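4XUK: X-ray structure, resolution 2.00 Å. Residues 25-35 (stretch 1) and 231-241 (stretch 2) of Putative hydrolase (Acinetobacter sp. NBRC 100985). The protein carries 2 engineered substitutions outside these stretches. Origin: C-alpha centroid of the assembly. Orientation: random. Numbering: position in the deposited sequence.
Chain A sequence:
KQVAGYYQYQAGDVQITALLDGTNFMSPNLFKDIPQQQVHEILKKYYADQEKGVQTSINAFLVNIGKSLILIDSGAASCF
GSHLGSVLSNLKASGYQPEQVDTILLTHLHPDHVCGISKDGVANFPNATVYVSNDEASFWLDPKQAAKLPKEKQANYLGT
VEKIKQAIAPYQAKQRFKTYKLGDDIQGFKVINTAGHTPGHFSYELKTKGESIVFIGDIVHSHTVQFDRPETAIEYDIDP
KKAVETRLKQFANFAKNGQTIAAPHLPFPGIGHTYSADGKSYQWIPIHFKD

Stretch 1 (25-35) FMSPNLFKDIP
Stretch 2 (231-241) ETAIEYDIDPK

Residues 25-35 and 231-241 of this putative hydrolase meet through one isolated beta bridge, between Phe31 and Ile234. Phe31 CA and Ile234 CA lie 4.6 Å apart. Leu30 CA sits 5.1 Å from Glu235 CA, and Lys32 CA sits 5.2 Å from Ala233 CA. The register rises in one segment as it falls in the other, so the segments run antiparallel.

Stretch 1 starts as the end of a strand at Phe25 and Met26. A 3-10 segment follows at Pro28-Leu30, with phi near -65° and psi near -20°. Leu30 N donates to Ser27 O at 3.0 Å, and Phe31 N to Pro28 O at 3.2 Å. Ser27 has chi1 t, and Ser27 OG accepts from Asn29 N at 3.1 Å. Phe31 (-75/128) and Lys32 (-99/145) are extended. Asp33 turns to positive phi (50/46), and Ile34 returns to extended (-144/134).

In stretch 2, Thr232 to Ile234 are extended. A type I turn then runs from Ile234 to Asp237, with Asp237 N 3.0 Å from Ile234 O. With chi1 m, Asp237 OD2 lies 3.3 Å from Ile234 N in a weak hydrogen bond. Asp239 N-caps the helix that starts at Pro240.

Two backbone hydrogen bonds flank the bridge. Lys32 N donates to Ala233 O at 3.0 Å and is nearly straight, at 168°. Glu235 N donates to Leu30 O at 2.9 Å, more bent at 142°. Leu30 O also receives a CA-H contact from Ile234 CA at 3.3 Å. A water extends the link: it donates to Lys32 O at 2.8 Å and accepts from Ala233 N at 2.9 Å.

Leu30 CB lies 4.0 Å from Ile234 CG1. The m,t rotamer sets Leu30 CD2 3.9 Å from Glu235 CB and Leu30 CD1 3.5 Å from Tyr236 CZ. Leu30 CD1 is a tight 3.1 Å from Tyr236 OH. Tyr236 CB points sideways, but chi1 m and chi2 -42° bring the ring to Leu30 and Met26.

Met26 CB points toward stretch 2. The p,t,t chain carries Met26 SD to 3.8 Å from both Ile234 CD1 and Tyr236 CE2. Met26 SD is 5.1 Å from the Tyr236 ring centroid, an oblique sulfur-aromatic approach. Ile234 CB points away overall, yet with rotamer t,t Ile234 CD1 comes within 4.4 Å of Phe31 CE1.

The CA-to-CB bond of Phe31 (chi1 m, chi2 -67°) also points away overall. Phe31 CB still meets Thr232 CG2 at 3.9 Å. Ile34 CB points toward stretch 2, and its t,t chain puts Ile34 CD1 3.7 Å from Thr232 OG1 (chi1 m).

Lys32 has the largest covered area. Lys32 CB points toward stretch 2, 4.2 Å from Ala233 CB. With chi angles -78°, -131°, -67° and 110°, Lys32 CE packs 3.7 Å from Pro240 CB. Glu235 bends (-147°, 66°, -98°), and Glu235 OE1 makes a close carbon-oxygen contact with Lys32 CD at 3.2 Å. No salt bridge forms: Lys32 NZ is 5.1 Å from Glu235 OE1.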

ATOM      1  N   PHE A  25     -12.774  11.033   6.212  1.00 25.12           N
ATOM      2  CA  PHE A  25     -11.902  11.572   7.253  1.00 23.35           C
ATOM      3  C   PHE A  25     -12.719  11.795   8.520  1.00 25.73           C
ATOM      4  O   PHE A  25     -13.340  12.843   8.692  1.00 27.41           O
ATOM      5  CB  PHE A  25     -11.237  12.870   6.782  1.00 25.32           C
ATOM      6  CG  PHE A  25     -10.302  12.677   5.621  1.00 28.35           C
ATOM      7  CD1 PHE A  25     -10.781  12.690   4.321  1.00 22.62           C
ATOM      8  CD2 PHE A  25      -8.947  12.469   5.833  1.00 27.33           C
ATOM      9  CE1 PHE A  25      -9.928  12.495   3.252  1.00 27.03           C
ATOM     10  CE2 PHE A  25      -8.085  12.280   4.764  1.00 28.07           C
ATOM     11  CZ  PHE A  25      -8.584  12.291   3.469  1.00 25.42           C
ATOM     12  N   MET A  26     -12.737  10.799   9.397  1.00 24.27           N
ATOM     13  CA  MET A  26     -13.632  10.835  10.550  1.00 25.23           C
ATOM     14  C   MET A  26     -13.017  11.496  11.782  1.00 24.53           C
ATOM     15  O   MET A  26     -11.796  11.605  11.906  1.00 21.13           O
ATOM     16  CB  MET A  26     -14.153   9.432  10.877  1.00 28.22           C
ATOM     17  CG  MET A  26     -13.095   8.420  11.240  1.00 27.41           C
ATOM     18  SD  MET A  26     -13.765   6.738  11.433  1.00 31.34           S
ATOM     19  CE  MET A  26     -12.229   5.847  11.724  1.00 27.55           C
ATOM     20  N   SER A  27     -13.870  11.967  12.683  1.00 22.16           N
ATOM     21  CA  SER A  27     -13.390  12.593  13.910  1.00 23.46           C
ATOM     22  C   SER A  27     -12.661  11.581  14.786  1.00 20.52           C
ATOM     23  O   SER A  27     -13.134  10.471  14.958  1.00 21.26           O
ATOM     24  CB  SER A  27     -14.571  13.170  14.697  1.00 24.13           C
ATOM     25  OG  SER A  27     -14.115  13.753  15.902  1.00 23.42           O
ATOM     26  N   PRO A  28     -11.513  11.968  15.368  1.00 21.45           N
ATOM     27  CA  PRO A  28     -10.885  11.088  16.366  1.00 19.56           C
ATOM     28  C   PRO A  28     -11.803  10.850  17.566  1.00 21.71           C
ATOM     29  O   PRO A  28     -11.622   9.865  18.291  1.00 20.21           O
ATOM     30  CB  PRO A  28      -9.642  11.880  16.808  1.00 21.61           C
ATOM     31  CG  PRO A  28      -9.951  13.316  16.466  1.00 25.14           C
ATOM     32  CD  PRO A  28     -10.776  13.233  15.198  1.00 23.56           C
ATOM     33  N   ASN A  29     -12.780  11.732  17.771  1.00 19.62           N
ATOM     34  CA  ASN A  29     -13.740  11.550  18.858  1.00 25.22           C
ATOM     35  C   ASN A  29     -14.645  10.329  18.684  1.00 26.77           C
ATOM     36  O   ASN A  29     -15.329   9.929  19.621  1.00 24.27           O
ATOM     37  CB  ASN A  29     -14.613  12.797  19.031  1.00 26.77           C
ATOM     38  CG  ASN A  29     -13.828  13.992  19.538  1.00 34.56           C
ATOM     39  OD1 ASN A  29     -13.813  15.054  18.907  1.00 35.16           O
ATOM     40  ND2 ASN A  29     -13.169  13.825  20.679  1.00 32.89           N
ATOM     41  N   LEU A  30     -14.674   9.747  17.488  1.00 20.74           N
ATOM     42  CA  LEU A  30     -15.504   8.564  17.267  1.00 20.33           C
ATOM     43  C   LEU A  30     -14.941   7.339  17.988  1.00 20.37           C
ATOM     44  O   LEU A  30     -15.663   6.372  18.234  1.00 22.36           O
ATOM     45  CB  LEU A  30     -15.689   8.291  15.773  1.00 22.68           C
ATOM     46  CG  LEU A  30     -16.440   9.362  14.984  1.00 25.46           C
ATOM     47  CD1 LEU A  30     -16.508   8.995  13.511  1.00 22.55           C
ATOM     48  CD2 LEU A  30     -17.846   9.585  15.538  1.00 27.06           C
ATOM     49  N   PHE A  31     -13.656   7.381  18.337  1.00 22.48           N
ATOM     50  CA  PHE A  31     -13.069   6.298  19.120  1.00 21.77           C
ATOM     51  C   PHE A  31     -13.552   6.422  20.559  1.00 26.53           C
ATOM     52  O   PHE A  31     -13.434   7.483  21.170  1.00 23.58           O
ATOM     53  CB  PHE A  31     -11.545   6.318  19.027  1.00 20.51           C
ATOM     54  CG  PHE A  31     -11.022   5.982  17.646  1.00 19.69           C
ATOM     55  CD1 PHE A  31     -11.192   4.708  17.116  1.00 21.48           C
ATOM     56  CD2 PHE A  31     -10.374   6.940  16.882  1.00 22.18           C
ATOM     57  CE1 PHE A  31     -10.720   4.400  15.842  1.00 19.74           C
ATOM     58  CE2 PHE A  31      -9.899   6.642  15.618  1.00 23.29           C
ATOM     59  CZ  PHE A  31     -10.067   5.371  15.097  1.00 26.18           C
ATOM     60  N   LYS A  32     -14.073   5.350  21.104  1.00 24.58           N
ATOM     61  CA  LYS A  32     -14.787   5.360  22.364  1.00 27.34           C
ATOM     62  C   LYS A  32     -13.970   4.915  23.544  1.00 29.46           C
ATOM     63  O   LYS A  32     -13.158   4.056  23.440  1.00 26.66           O
ATOM     64  CB  LYS A  32     -16.026   4.464  22.274  1.00 29.35           C
ATOM     65  CG  LYS A  32     -17.218   5.041  21.547  1.00 33.42           C
ATOM     66  CD  LYS A  32     -18.502   4.880  22.349  1.00 46.51           C
ATOM     67  CE  LYS A  32     -18.959   3.444  22.510  1.00 42.10           C
ATOM     68  NZ  LYS A  32     -18.833   2.929  23.891  1.00 40.90           N
ATOM     69  N   ASP A  33     -14.223   5.535  24.679  1.00 33.46           N
ATOM     70  CA  ASP A  33     -13.633   5.135  25.937  1.00 33.38           C
ATOM     71  C   ASP A  33     -12.115   4.967  25.875  1.00 36.39           C
ATOM     72  O   ASP A  33     -11.561   4.014  26.322  1.00 38.83           O
ATOM     73  CB  ASP A  33     -14.255   3.852  26.397  1.00 32.87           C
ATOM     74  CG  ASP A  33     -15.608   4.020  26.866  1.00 38.00           C
ATOM     75  OD1 ASP A  33     -16.218   5.049  26.728  1.00 43.28           O
ATOM     76  OD2 ASP A  33     -16.073   3.085  27.407  1.00 57.16           O
ATOM     77  N   ILE A  34     -11.479   5.919  25.271  1.00 33.73           N
ATOM     78  CA  ILE A  34     -10.031   6.008  25.255  1.00 26.94           C
ATOM     79  C   ILE A  34      -9.724   7.492  25.315  1.00 25.04           C
ATOM     80  O   ILE A  34     -10.382   8.284  24.645  1.00 26.69           O
ATOM     81  CB  ILE A  34      -9.424   5.289  24.006  1.00 28.75           C
ATOM     82  CG1 ILE A  34      -7.896   5.408  23.976  1.00 28.80           C
ATOM     83  CG2 ILE A  34     -10.063   5.789  22.715  1.00 25.30           C
ATOM     84  CD1 ILE A  34      -7.204   4.283  23.191  1.00 34.57           C
ATOM     85  N   PRO A  35      -8.776   7.887  26.175  1.00 28.46           N
ATOM     86  CA  PRO A  35      -8.463   9.313  26.262  1.00 31.79           C
ATOM     87  C   PRO A  35      -8.016   9.809  24.903  1.00 27.59           C
ATOM     88  O   PRO A  35      -7.221   9.128  24.243  1.00 26.98           O
ATOM     89  CB  PRO A  35      -7.283   9.348  27.232  1.00 26.97           C
ATOM     90  CG  PRO A  35      -7.441   8.129  28.065  1.00 30.82           C
ATOM     91  CD  PRO A  35      -7.957   7.089  27.102  1.00 30.58           C
ATOM     92  N   GLU A 231      -9.123  -3.096  22.055  1.00 18.49           N
ATOM     93  CA  GLU A 231     -10.279  -2.925  22.935  1.00 22.19           C
ATOM     94  C   GLU A 231     -11.071  -1.652  22.689  1.00 23.16           C
ATOM     95  O   GLU A 231     -12.075  -1.461  23.238  1.00 21.66           O
ATOM     96  CB  GLU A 231      -9.847  -3.044  24.381  1.00 24.06           C
ATOM     97  CG  GLU A 231      -8.984  -1.907  24.823  1.00 26.98           C
ATOM     98  CD  GLU A 231      -7.474  -2.143  24.692  1.00 36.63           C
ATOM     99  OE1 GLU A 231      -6.776  -1.651  25.576  1.00 44.96           O
ATOM    100  OE2 GLU A 231      -6.987  -2.758  23.741  1.00 26.37           O
ATOM    101  N   THR A 232     -10.606  -0.830  21.781  1.00 20.28           N
ATOM    102  CA  THR A 232     -11.237   0.457  21.490  1.00 21.39           C
ATOM    103  C   THR A 232     -12.449   0.325  20.564  1.00 20.64           C
ATOM    104  O   THR A 232     -12.312  -0.035  19.398  1.00 19.01           O
ATOM    105  CB  THR A 232     -10.226   1.408  20.808  1.00 23.67           C
ATOM    106  OG1 THR A 232      -9.022   1.480  21.590  1.00 17.92           O
ATOM    107  CG2 THR A 232     -10.819   2.802  20.633  1.00 21.74           C
ATOM    108  N   ALA A 233     -13.637   0.635  21.068  1.00 23.84           N
ATOM    109  CA  ALA A 233     -14.824   0.615  20.222  1.00 19.42           C
ATOM    110  C   ALA A 233     -14.914   1.888  19.371  1.00 23.20           C
ATOM    111  O   ALA A 233     -14.142   2.836  19.558  1.00 21.72           O
ATOM    112  CB  ALA A 233     -16.074   0.438  21.069  1.00 24.20           C
ATOM    113  N   ILE A 234     -15.850   1.909  18.429  1.00 19.54           N
ATOM    114  CA  ILE A 234     -16.099   3.122  17.659  1.00 21.98           C
ATOM    115  C   ILE A 234     -17.585   3.441  17.730  1.00 20.77           C
ATOM    116  O   ILE A 234     -18.407   2.535  17.923  1.00 21.46           O
ATOM    117  CB  ILE A 234     -15.604   2.983  16.193  1.00 22.33           C
ATOM    118  CG1 ILE A 234     -15.582   4.349  15.500  1.00 22.39           C
ATOM    119  CG2 ILE A 234     -16.431   1.941  15.437  1.00 18.44           C
ATOM    120  CD1 ILE A 234     -14.774   4.369  14.218  1.00 24.15           C
ATOM    121  N   GLU A 235     -17.928   4.720  17.597  1.00 19.85           N
ATOM    122  CA  GLU A 235     -19.313   5.176  17.729  1.00 26.66           C
ATOM    123  C   GLU A 235     -20.279   4.540  16.713  1.00 24.62           C
ATOM    124  O   GLU A 235     -21.491   4.497  16.951  1.00 22.35           O
ATOM    125  CB  GLU A 235     -19.379   6.704  17.624  1.00 30.86           C
ATOM    126  CG  GLU A 235     -20.469   7.331  18.484  1.00 37.53           C
ATOM    127  CD  GLU A 235     -20.197   7.158  19.972  1.00 41.53           C
ATOM    128  OE1 GLU A 235     -20.765   6.225  20.580  1.00 41.05           O
ATOM    129  OE2 GLU A 235     -19.414   7.956  20.538  1.00 48.61           O
ATOM    130  N   TYR A 236     -19.746   4.059  15.589  1.00 21.73           N
ATOM    131  CA  TYR A 236     -20.555   3.390  14.574  1.00 21.48           C
ATOM    132  C   TYR A 236     -21.120   2.038  15.037  1.00 20.07           C
ATOM    133  O   TYR A 236     -22.096   1.540  14.454  1.00 24.21           O
ATOM    134  CB  TYR A 236     -19.741   3.176  13.280  1.00 21.71           C
ATOM    135  CG  TYR A 236     -19.186   4.442  12.644  1.00 23.68           C
ATOM    136  CD1 TYR A 236     -19.948   5.598  12.559  1.00 27.61           C
ATOM    137  CD2 TYR A 236     -17.897   4.464  12.120  1.00 27.50           C
ATOM    138  CE1 TYR A 236     -19.436   6.746  11.979  1.00 34.39           C
ATOM    139  CE2 TYR A 236     -17.383   5.605  11.538  1.00 32.18           C
ATOM    140  CZ  TYR A 236     -18.161   6.742  11.472  1.00 32.71           C
ATOM    141  OH  TYR A 236     -17.655   7.881  10.889  1.00 43.18           O
ATOM    142  N   ASP A 237     -20.486   1.421  16.029  1.00 15.65           N
ATOM    143  CA  ASP A 237     -20.940   0.131  16.540  1.00 19.82           C
ATOM    144  C   ASP A 237     -22.319   0.285  17.185  1.00 22.66           C
ATOM    145  O   ASP A 237     -22.527   1.184  17.995  1.00 21.79           O
ATOM    146  CB  ASP A 237     -19.950  -0.418  17.583  1.00 20.22           C
ATOM    147  CG  ASP A 237     -18.610  -0.794  16.986  1.00 22.60           C
ATOM    148  OD1 ASP A 237     -18.545  -1.079  15.770  1.00 20.86           O
ATOM    149  OD2 ASP A 237     -17.606  -0.825  17.733  1.00 18.45           O
ATOM    150  N   ILE A 238     -23.269  -0.574  16.824  1.00 22.57           N
ATOM    151  CA  ILE A 238     -24.587  -0.531  17.475  1.00 21.08           C
ATOM    152  C   ILE A 238     -24.493  -1.128  18.883  1.00 22.69           C
ATOM    153  O   ILE A 238     -25.080  -0.605  19.848  1.00 25.34           O
ATOM    154  CB  ILE A 238     -25.680  -1.234  16.632  1.00 19.83           C
ATOM    155  CG1 ILE A 238     -25.972  -0.415  15.369  1.00 24.47           C
ATOM    156  CG2 ILE A 238     -26.960  -1.401  17.447  1.00 20.08           C
ATOM    157  CD1 ILE A 238     -26.852  -1.103  14.366  1.00 20.57           C
ATOM    158  N   ASP A 239     -23.743  -2.216  19.010  1.00 20.80           N
ATOM    159  CA  ASP A 239     -23.410  -2.742  20.335  1.00 23.98           C
ATOM    160  C   ASP A 239     -21.892  -2.745  20.476  1.00 24.43           C
ATOM    161  O   ASP A 239     -21.229  -3.711  20.085  1.00 21.75           O
ATOM    162  CB  ASP A 239     -23.968  -4.156  20.507  1.00 25.52           C
ATOM    163  CG  ASP A 239     -23.768  -4.716  21.919  1.00 30.87           C
ATOM    164  OD1 ASP A 239     -22.853  -4.278  22.649  1.00 29.13           O
ATOM    165  OD2 ASP A 239     -24.531  -5.627  22.292  1.00 33.26           O
ATOM    166  N   PRO A 240     -21.333  -1.657  21.029  1.00 25.47           N
ATOM    167  CA  PRO A 240     -19.874  -1.517  21.133  1.00 24.45           C
ATOM    168  C   PRO A 240     -19.202  -2.595  21.977  1.00 23.81           C
ATOM    169  O   PRO A 240     -18.098  -3.020  21.639  1.00 20.91           O
ATOM    170  CB  PRO A 240     -19.689  -0.135  21.779  1.00 26.79           C
ATOM    171  CG  PRO A 240     -21.048   0.284  22.261  1.00 30.38           C
ATOM    172  CD  PRO A 240     -22.033  -0.410  21.379  1.00 25.31           C
ATOM    173  N   LYS A 241     -19.834  -3.013  23.046  1.00 22.97           N
ATOM    174  CA  LYS A 241     -19.261  -4.044  23.842  1.00 26.01           C
ATOM    175  C   LYS A 241     -19.122  -5.347  23.104  1.00 25.59           C
ATOM    176  O   LYS A 241     -18.108  -5.943  23.135  1.00 26.49           O
ATOM    177  CB  LYS A 241     -20.012  -4.258  25.143  1.00 26.34           C
ATOM    178  CG  LYS A 241     -19.106  -4.179  26.340  1.00 31.47           C
ATOM    179  CD  LYS A 241     -18.307  -2.866  26.397  1.00 35.83           C
ATOM    180  CE  LYS A 241     -17.048  -2.795  25.502  1.00 32.04           C
ATOM    181  NZ  LYS A 241     -15.781  -3.153  26.105  1.00 22.83           N
TER
HETATM  182  O   HOH W   1     -13.710   1.337  23.871  1.00 31.77           O